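Local coordinates for pyridoxamine 5'-phosphate oxidase-related, FMN-binding protein (Paracoccus denitrificans, PDB 6VNA) that probably degrades c-type heme as a noncanonical heme oxygenase related to the FMN-binding pyridoxamine 5'-phosphate oxidases, at residues A[72-77]-A[97-102]; A[24-29]-A[114-119]; A[90-95]-A[139-144]. One frame throughout, in Å; residues are numbered along the deposited sequence.

Contact 1 of 3, residues A[72-77]-A[97-102]; sequences PRAGLL and GRAVPA
Two antiparallel strands of the split β-barrel, the fold of the pyridoxamine 5'-phosphate oxidase family, pair here at a steep angle. The axes of 73-77 and 97-101 run 112° from each other, as expected where a sheet is strongly curled. Within these two segments the pairing joins Pro72-Ala74 to Gly97-Ala99; it continues through Leu76 and Ile95, and the chains diverge on the far side of Ala99. The tight part is the hydrogen-bonded pair Ala74 and Gly97. Gly97 N lies 2.8 Å from Ala74 O, nearly along the C=O axis, though its N-H is bent. The return bond, Ala74 N to Gly97 O at 3.1 Å, is longer and comes from 42° above the carbonyl plane. The two acceptors Ala74 O and Gly97 O lie 3.0 Å apart without bonding each other. On the buried side the methyls of Ala74 and Ala99 approach each other, CB to CB 4.5 Å, and both touch Leu68 of helix 63-70; Trp131 also packs on Ala99.

The other side is loose. Arg73 and Arg98 form the non-hydrogen-bonded pair and leave the sheet by the same face, but their side chains part company. Arg73 turns to Asp71 and to the Thr36 carbonyl of the second subunit. Arg98, its CG wedged between backbone N and carbonyl carbon and its chain bent twice further out, swings away to Glu134. Pro72 is exposed at the end of the pairing, its CB 3.3 Å from Ala99 O. Even so, the bond beside it is the straightest of the three: Ala99 N meets Pro72 O at 2.8 Å, in the carbonyl plane, with 174° at the hydrogen.

Contact 2 of 3, residues A[24-29]-A[114-119]; sequences ARHASL and ERDPKA
The backbones meet just where two helices give out, at Ala24 and Asp116, and the closest pair of CA atoms is Arg25 CA and Asp116 CA, 6.9 Å apart. What is joined is the entry to strand 26-32 of the split β-barrel and the C-terminal end of helix 108-115, and side chains do the joining.

Arg25 carries most of it. Its CG lies beside the backbone N, and a bend at chi2 sends the rest of the chain to the end of the helix, where NE gives a 2.8 Å bond to Arg115 O. The oxygen lies in the guanidinium plane, but the N-H arrives 51° above the carbonyl plane. Arg25 NH1 reaches Ala24 O at 3.0 Å and also bonds Glu22 O, so the flat group is held through NE and NH1.

Arg115 crosses Arg25 at about a right angle, with the two guanidinium planes only 30° apart. Arg25 NH2 sits over the centre of the Arg115 guanidinium, 3.8 Å above its plane, and two like-charged nitrogens, Arg25 NH1 and Arg115 NH2, come within 3.5 Å. The salt bridge from Arg115 NH1 to Glu22 probably eases some of this repulsion, to which Arg111 adds. A water lies between Ala24 O and Arg115 NH2, accepting from the latter at 2.9 Å, in the guanidinium plane.

Toward the second subunit, whose Ala87 and Met88 pack on His26 and Lys118, the lysine folds back to Asp116, whose OD2 receives NZ at 3.2 Å on its syn lone pair. The ammonium alone would tend to disfavour protonation of His26, but Asp116 would oppose this, so the net shift is uncertain. Lysine and histidine meet tip to tip in the ring plane, Lys118 NZ 3.3 Å from His26 CE1.

Contact 3 of 3, residues A[90-95]-A[139-144]; sequences HARLSI and LLNAGF
Arg92 starts in the crowded position, CG between the backbone N and the carbonyl carbon (chi1 57°), and bends at chi2; Asn141 has CG anti to its backbone N (chi1 -176°). These torsions set the two side chains alongside each other, guanidinium stacked on amide with planes 26° apart, on one face of the split β-barrel sheet where strand 137-141 pairs antiparallel with strand 92-101. ND2 of Asn141 sits over the rim of the Arg92 guanidinium, 3.2 Å from NH2. The backbone below bonds Asn141 N to Arg92 O at 2.8 Å, and further along the strand Leu139 N to Ser94 O at 2.7 Å. Leu93 and Leu140 fill the opposite face, against helix 11-23.

Arg92 NH1 bonds His90 O at 2.9 Å, in the guanidinium plane. Asn141 OD1 accepts from Gly143 N at 3.0 Å, an Asx turn. An alanine at Arg92 would remove the guanidinium and would probably leave the preceding loop less firmly held and the Asn141 amide less covered. Since NH2 and ND2 are both donors, the stack is no hydrogen bond; it is held from outside, the guanidinium by the carbonyls of His90 and Met88, the amide by the N-H of Gly143.

From the N terminus, the chain leaves its first helix into 24-29 and meets 114-119 after 84 intervening residues, so contact 2 closes a long loop. Contact 1 lies wholly within it, closing 19 residues between neighbouring strands. Contact 3 starts inside both loops, at 90-95, and finishes beyond them at 139-144, so it crosses contacts 1 and 2. One sheet connects all three: strand 73-79 lies between 26-32 and 92-101, with probable hydrogen bonds from Leu77 N to Ser28 O and from Ile95 N to Leu76 O. Contact 2 ties the end of helix 108-115 to the start of strand 26-32, contact 3 adds strand 137-141, and each contact touches the second subunit.

Contact 1 of 3, residues A[72-77]-A[97-102]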
loop_
_atom_site.group_PDB
_atom_site.type_symbol
_atom_site.label_atom_id
_atom_site.label_comp_id
_atom_site.label_asym_id
_atom_site.label_seq_id
_atom_site.Cartn_x
_atom_site.Cartn_y
_atom_site.Cartn_z
ATOM N N PRO A 72 13.885 3.324 7.306
ATOM C CA PRO A 72 12.787 2.576 7.919
ATOM C C PRO A 72 11.401 3.256 7.849
ATOM O O PRO A 72 10.469 2.746 8.398
ATOM C CB PRO A 72 13.270 2.376 9.376
ATOM C CG PRO A 72 14.272 3.505 9.638
ATOM C CD PRO A 72 14.749 3.998 8.286
ATOM N N ARG A 73 11.253 4.381 7.163
ATOM C CA ARG A 73 9.912 5.003 7.030
ATOM C C ARG A 73 9.033 4.093 6.159
ATOM O O ARG A 73 9.508 3.634 5.114
ATOM C CB ARG A 73 10.020 6.446 6.533
ATOM C CG ARG A 73 10.450 7.406 7.632
ATOM C CD ARG A 73 10.667 8.818 7.129
ATOM N NE ARG A 73 11.808 8.877 6.224
ATOM C CZ ARG A 73 12.108 9.907 5.446
ATOM N NH1 ARG A 73 11.351 10.996 5.430
ATOM N NH2 ARG A 73 13.174 9.832 4.674
ATOM N N ALA A 74 7.808 3.813 6.621
ATOM C CA ALA A 74 6.916 2.760 6.073
ATOM C C ALA A 74 5.466 3.207 6.183
ATOM O O ALA A 74 5.078 3.682 7.265
ATOM C CB ALA A 74 7.130 1.451 6.800
ATOM N N GLY A 75 4.728 3.091 5.076
ATOM C CA GLY A 75 3.254 3.189 5.017
ATOM C C GLY A 75 2.589 1.825 4.910
ATOM O O GLY A 75 3.168 0.905 4.277
ATOM N N LEU A 76 1.428 1.664 5.535
ATOM C CA LEU A 76 0.553 0.469 5.334
ATOM C C LEU A 76 -0.849 0.952 4.981
ATOM O O LEU A 76 -1.329 1.903 5.665
ATOM C CB LEU A 76 0.472 -0.380 6.604
ATOM C CG LEU A 76 1.753 -1.033 7.079
ATOM C CD1 LEU A 76 1.584 -1.566 8.497
ATOM C CD2 LEU A 76 2.167 -2.145 6.143
ATOM N N LEU A 77 -1.445 0.339 3.949
ATOM C CA LEU A 77 -2.907 0.284 3.707
ATOM C C LEU A 77 -3.434 -1.094 4.115
ATOM O O LEU A 77 -2.934 -2.126 3.611
ATOM C CB LEU A 77 -3.216 0.513 2.227
ATOM C CG LEU A 77 -4.706 0.646 1.905
ATOM C CD1 LEU A 77 -5.366 1.685 2.817
ATOM C CD2 LEU A 77 -4.906 1.034 0.444
ATOM N N GLY A 97 4.229 4.818 9.703
ATOM C CA GLY A 97 4.982 4.122 10.755
ATOM C C GLY A 97 6.469 4.130 10.475
ATOM O O GLY A 97 6.869 4.695 9.419
ATOM N N ARG A 98 7.238 3.520 11.385
ATOM C CA ARG A 98 8.681 3.232 11.213
ATOM C C ARG A 98 8.904 1.728 11.418
ATOM O O ARG A 98 8.438 1.184 12.414
ATOM C CB ARG A 98 9.529 4.135 12.121
ATOM C CG ARG A 98 9.201 4.095 13.611
ATOM C CD ARG A 98 8.231 5.178 14.079
ATOM N NE ARG A 98 8.646 5.917 15.278
ATOM C CZ ARG A 98 8.582 5.474 16.537
ATOM N NH1 ARG A 98 8.136 4.260 16.813
ATOM N NH2 ARG A 98 8.983 6.256 17.524
ATOM N N ALA A 99 9.585 1.082 10.478
ATOM C CA ALA A 99 9.878 -0.362 10.492
ATOM C C ALA A 99 11.035 -0.624 11.455
ATOM O O ALA A 99 11.951 0.199 11.509
ATOM C CB ALA A 99 10.202 -0.834 9.098
ATOM N N VAL A 100 10.971 -1.738 12.175
ATOM C CA VAL A 100 11.983 -2.195 13.167
ATOM C C VAL A 100 12.095 -3.707 13.046
ATOM O O VAL A 100 11.107 -4.394 13.229
ATOM C CB VAL A 100 11.589 -1.795 14.603
ATOM C CG1 VAL A 100 12.618 -2.280 15.622
ATOM C CG2 VAL A 100 11.361 -0.296 14.725
ATOM N N PRO A 101 13.277 -4.284 12.757
ATOM C CA PRO A 101 13.439 -5.736 12.803
ATOM C C PRO A 101 12.903 -6.284 14.134
ATOM O O PRO A 101 13.111 -5.685 15.170
ATOM C CB PRO A 101 14.953 -5.940 12.666
ATOM C CG PRO A 101 15.414 -4.707 11.917
ATOM C CD PRO A 101 14.515 -3.580 12.386
ATOM N N ALA A 102 12.163 -7.380 14.069
ATOM C CA ALA A 102 11.483 -7.973 15.234
ATOM C C ALA A 102 12.306 -9.167 15.708
ATOM O O ALA A 102 12.785 -9.954 14.847
ATOM C CB ALA A 102 10.082 -8.371 14.865
#

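Contact 2 of 3, residues A[24-29]-A[114-119]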
loop_
_atom_site.group_PDB
_atom_site.type_symbol
_atom_site.label_atom_id
_atom_site.label_comp_id
_atom_site.label_asym_id
_atom_site.label_seq_id
_atom_site.Cartn_x
_atom_site.Cartn_y
_atom_site.Cartn_z
ATOM N N ALA A 24 -6.503 -8.460 9.685
ATOM C CA ALA A 24 -5.489 -8.287 8.611
ATOM C C ALA A 24 -4.613 -9.535 8.449
ATOM O O ALA A 24 -4.019 -9.976 9.425
ATOM C CB ALA A 24 -4.642 -7.073 8.911
ATOM N N ARG A 25 -4.524 -10.071 7.236
ATOM C CA ARG A 25 -3.550 -11.135 6.854
ATOM C C ARG A 25 -2.565 -10.600 5.788
ATOM O O ARG A 25 -1.469 -11.131 5.688
ATOM C CB ARG A 25 -4.332 -12.380 6.404
ATOM C CG ARG A 25 -5.233 -12.976 7.480
ATOM C CD ARG A 25 -4.449 -13.422 8.711
ATOM N NE ARG A 25 -5.231 -14.013 9.795
ATOM C CZ ARG A 25 -5.822 -13.341 10.776
ATOM N NH1 ARG A 25 -5.766 -12.020 10.823
ATOM N NH2 ARG A 25 -6.491 -13.999 11.710
ATOM N N HIS A 26 -2.936 -9.573 5.025
ATOM C CA HIS A 26 -2.112 -8.963 3.955
ATOM C C HIS A 26 -2.272 -7.458 4.009
ATOM O O HIS A 26 -3.223 -7.010 4.661
ATOM C CB HIS A 26 -2.505 -9.494 2.570
ATOM C CG HIS A 26 -2.464 -10.977 2.502
ATOM N ND1 HIS A 26 -1.274 -11.669 2.437
ATOM C CD2 HIS A 26 -3.454 -11.904 2.516
ATOM C CE1 HIS A 26 -1.526 -12.965 2.417
ATOM N NE2 HIS A 26 -2.860 -13.136 2.455
ATOM N N ALA A 27 -1.386 -6.727 3.318
ATOM C CA ALA A 27 -1.471 -5.263 3.200
ATOM C C ALA A 27 -0.733 -4.767 1.956
ATOM O O ALA A 27 0.064 -5.541 1.359
ATOM C CB ALA A 27 -0.892 -4.630 4.437
ATOM N N SER A 28 -0.969 -3.501 1.617
ATOM C CA SER A 28 -0.095 -2.724 0.714
ATOM C C SER A 28 0.957 -2.021 1.576
ATOM O O SER A 28 0.560 -1.252 2.466
ATOM C CB SER A 28 -0.884 -1.741 -0.100
ATOM O OG SER A 28 -1.847 -2.399 -0.878
ATOM N N LEU A 29 2.239 -2.281 1.344
ATOM C CA LEU A 29 3.336 -1.603 2.097
ATOM C C LEU A 29 3.947 -0.525 1.198
ATOM O O LEU A 29 4.249 -0.813 0.007
ATOM C CB LEU A 29 4.372 -2.636 2.526
ATOM C CG LEU A 29 5.700 -2.078 3.042
ATOM C CD1 LEU A 29 5.560 -1.503 4.451
ATOM C CD2 LEU A 29 6.754 -3.167 3.012
ATOM N N GLU A 114 -1.188 -20.227 12.745
ATOM C CA GLU A 114 -2.582 -20.403 13.222
ATOM C C GLU A 114 -3.468 -19.432 12.438
ATOM O O GLU A 114 -4.580 -19.845 12.030
ATOM C CB GLU A 114 -2.670 -20.219 14.738
ATOM C CG GLU A 114 -2.021 -21.361 15.510
ATOM C CD GLU A 114 -2.083 -21.217 17.022
ATOM O OE1 GLU A 114 -3.208 -21.009 17.549
ATOM O OE2 GLU A 114 -1.009 -21.295 17.670
ATOM N N ARG A 115 -2.969 -18.219 12.166
ATOM C CA ARG A 115 -3.762 -17.118 11.550
ATOM C C ARG A 115 -3.625 -17.144 10.019
ATOM O O ARG A 115 -4.562 -16.701 9.331
ATOM C CB ARG A 115 -3.362 -15.794 12.204
ATOM C CG ARG A 115 -3.717 -15.731 13.683
ATOM C CD ARG A 115 -2.997 -14.643 14.453
ATOM N NE ARG A 115 -3.395 -13.309 14.018
ATOM C CZ ARG A 115 -4.391 -12.592 14.525
ATOM N NH1 ARG A 115 -5.138 -13.072 15.502
ATOM N NH2 ARG A 115 -4.641 -11.389 14.038
ATOM N N ASP A 116 -2.526 -17.678 9.492
ATOM C CA ASP A 116 -2.294 -17.786 8.026
ATOM C C ASP A 116 -1.568 -19.101 7.750
ATOM O O ASP A 116 -0.335 -19.136 7.758
ATOM C CB ASP A 116 -1.527 -16.563 7.516
ATOM C CG ASP A 116 -1.518 -16.408 6.008
ATOM O OD1 ASP A 116 -2.177 -17.220 5.328
ATOM O OD2 ASP A 116 -0.852 -15.461 5.525
ATOM N N PRO A 117 -2.311 -20.221 7.544
ATOM C CA PRO A 117 -1.701 -21.524 7.259
ATOM C C PRO A 117 -0.837 -21.535 5.982
ATOM O O PRO A 117 0.307 -21.968 6.050
ATOM C CB PRO A 117 -2.910 -22.461 7.098
ATOM C CG PRO A 117 -4.049 -21.760 7.803
ATOM C CD PRO A 117 -3.779 -20.289 7.609
ATOM N N LYS A 118 -1.400 -21.049 4.866
ATOM C CA LYS A 118 -0.717 -20.827 3.558
ATOM C C LYS A 118 0.726 -20.335 3.768
ATOM O O LYS A 118 1.595 -20.716 2.954
ATOM C CB LYS A 118 -1.516 -19.818 2.721
ATOM C CG LYS A 118 -0.863 -19.355 1.421
ATOM C CD LYS A 118 0.049 -18.131 1.538
ATOM C CE LYS A 118 -0.686 -16.819 1.739
ATOM N NZ LYS A 118 0.135 -15.845 2.496
ATOM N N ALA A 119 0.967 -19.518 4.803
ATOM C CA ALA A 119 2.260 -18.850 5.094
ATOM C C ALA A 119 3.274 -19.823 5.720
ATOM O O ALA A 119 4.180 -19.333 6.427
ATOM C CB ALA A 119 2.026 -17.655 5.990
HETATM O O HOH W 1 -3.788 -9.400 12.049
#

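Contact 3 of 3, residues A[90-95]-A[139-144]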
loop_
_atom_site.group_PDB
_atom_site.type_symbol
_atom_site.label_atom_id
_atom_site.label_comp_id
_atom_site.label_asym_id
_atom_site.label_seq_id
_atom_site.Cartn_x
_atom_site.Cartn_y
_atom_site.Cartn_z
ATOM N N HIS A 90 -15.284 -0.291 0.601
ATOM C CA HIS A 90 -14.646 -1.154 1.628
ATOM C C HIS A 90 -14.000 -0.256 2.678
ATOM O O HIS A 90 -13.497 0.827 2.297
ATOM C CB HIS A 90 -13.580 -2.056 1.019
ATOM C CG HIS A 90 -14.075 -3.005 -0.021
ATOM N ND1 HIS A 90 -13.238 -3.935 -0.625
ATOM C CD2 HIS A 90 -15.303 -3.206 -0.539
ATOM C CE1 HIS A 90 -13.927 -4.644 -1.491
ATOM N NE2 HIS A 90 -15.198 -4.222 -1.452
ATOM N N ALA A 91 -14.030 -0.681 3.941
ATOM C CA ALA A 91 -13.355 0.014 5.057
ATOM C C ALA A 91 -11.850 -0.205 4.886
ATOM O O ALA A 91 -11.434 -1.340 4.489
ATOM C CB ALA A 91 -13.855 -0.491 6.391
ATOM N N ARG A 92 -11.049 0.809 5.191
ATOM C CA ARG A 92 -9.583 0.731 4.989
ATOM C C ARG A 92 -8.851 1.747 5.849
ATOM O O ARG A 92 -9.320 2.902 6.021
ATOM C CB ARG A 92 -9.246 0.986 3.525
ATOM C CG ARG A 92 -9.763 2.326 3.039
ATOM C CD ARG A 92 -10.299 2.119 1.647
ATOM N NE ARG A 92 -10.540 3.364 0.941
ATOM C CZ ARG A 92 -11.694 3.758 0.444
ATOM N NH1 ARG A 92 -12.801 3.038 0.594
ATOM N NH2 ARG A 92 -11.732 4.911 -0.191
ATOM N N LEU A 93 -7.717 1.309 6.363
ATOM C CA LEU A 93 -6.902 2.066 7.338
ATOM C C LEU A 93 -5.529 2.315 6.707
ATOM O O LEU A 93 -4.924 1.312 6.219
ATOM C CB LEU A 93 -6.803 1.214 8.608
ATOM C CG LEU A 93 -5.879 1.801 9.664
ATOM C CD1 LEU A 93 -6.431 3.136 10.145
ATOM C CD2 LEU A 93 -5.679 0.811 10.809
ATOM N N SER A 94 -5.107 3.583 6.649
ATOM C CA SER A 94 -3.749 4.027 6.226
ATOM C C SER A 94 -2.936 4.275 7.484
ATOM O O SER A 94 -3.358 5.120 8.284
ATOM C CB SER A 94 -3.754 5.295 5.422
ATOM O OG SER A 94 -4.352 5.099 4.160
ATOM N N ILE A 95 -1.802 3.607 7.629
ATOM C CA ILE A 95 -0.874 3.880 8.757
ATOM C C ILE A 95 0.425 4.468 8.208
ATOM O O ILE A 95 0.881 3.989 7.179
ATOM C CB ILE A 95 -0.650 2.594 9.554
ATOM C CG1 ILE A 95 -1.965 2.165 10.196
ATOM C CG2 ILE A 95 0.469 2.767 10.568
ATOM C CD1 ILE A 95 -1.867 0.862 10.927
ATOM N N LEU A 139 -4.990 7.110 9.054
ATOM C CA LEU A 139 -6.198 7.647 8.373
ATOM C C LEU A 139 -7.231 6.514 8.238
ATOM O O LEU A 139 -6.916 5.483 7.613
ATOM C CB LEU A 139 -5.752 8.204 7.018
ATOM C CG LEU A 139 -6.480 9.448 6.519
ATOM C CD1 LEU A 139 -6.681 10.466 7.634
ATOM C CD2 LEU A 139 -5.725 10.078 5.360
ATOM N N LEU A 140 -8.399 6.641 8.862
ATOM C CA LEU A 140 -9.470 5.616 8.737
ATOM C C LEU A 140 -10.460 6.091 7.687
ATOM O O LEU A 140 -11.014 7.193 7.848
ATOM C CB LEU A 140 -10.217 5.372 10.054
ATOM C CG LEU A 140 -11.350 4.337 9.974
ATOM C CD1 LEU A 140 -10.840 2.964 9.519
ATOM C CD2 LEU A 140 -12.051 4.196 11.317
ATOM N N ASN A 141 -10.733 5.250 6.701
ATOM C CA ASN A 141 -11.830 5.504 5.742
ATOM C C ASN A 141 -12.852 4.368 5.902
ATOM O O ASN A 141 -12.506 3.229 5.599
ATOM C CB ASN A 141 -11.264 5.700 4.344
ATOM C CG ASN A 141 -12.361 6.060 3.380
ATOM O OD1 ASN A 141 -13.496 5.607 3.549
ATOM N ND2 ASN A 141 -12.028 6.855 2.374
ATOM N N ALA A 142 -14.059 4.678 6.381
ATOM C CA ALA A 142 -15.095 3.705 6.816
ATOM C C ALA A 142 -15.838 3.133 5.608
ATOM O O ALA A 142 -16.533 2.109 5.783
ATOM C CB ALA A 142 -16.069 4.348 7.769
ATOM N N GLY A 143 -15.694 3.768 4.443
ATOM C CA GLY A 143 -16.279 3.297 3.175
ATOM C C GLY A 143 -17.154 4.359 2.550
ATOM O O GLY A 143 -17.523 4.188 1.382
ATOM N N PHE A 144 -17.438 5.424 3.312
ATOM C CA PHE A 144 -18.466 6.455 3.040
ATOM C C PHE A 144 -18.220 7.644 3.957
ATOM O O PHE A 144 -17.761 7.411 5.087
ATOM C CB PHE A 144 -19.853 5.928 3.394
ATOM C CG PHE A 144 -19.984 5.488 4.833
ATOM C CD1 PHE A 144 -19.723 4.175 5.200
ATOM C CD2 PHE A 144 -20.346 6.386 5.824
ATOM C CE1 PHE A 144 -19.851 3.760 6.519
ATOM C CE2 PHE A 144 -20.463 5.974 7.145
ATOM C CZ PHE A 144 -20.227 4.659 7.487
#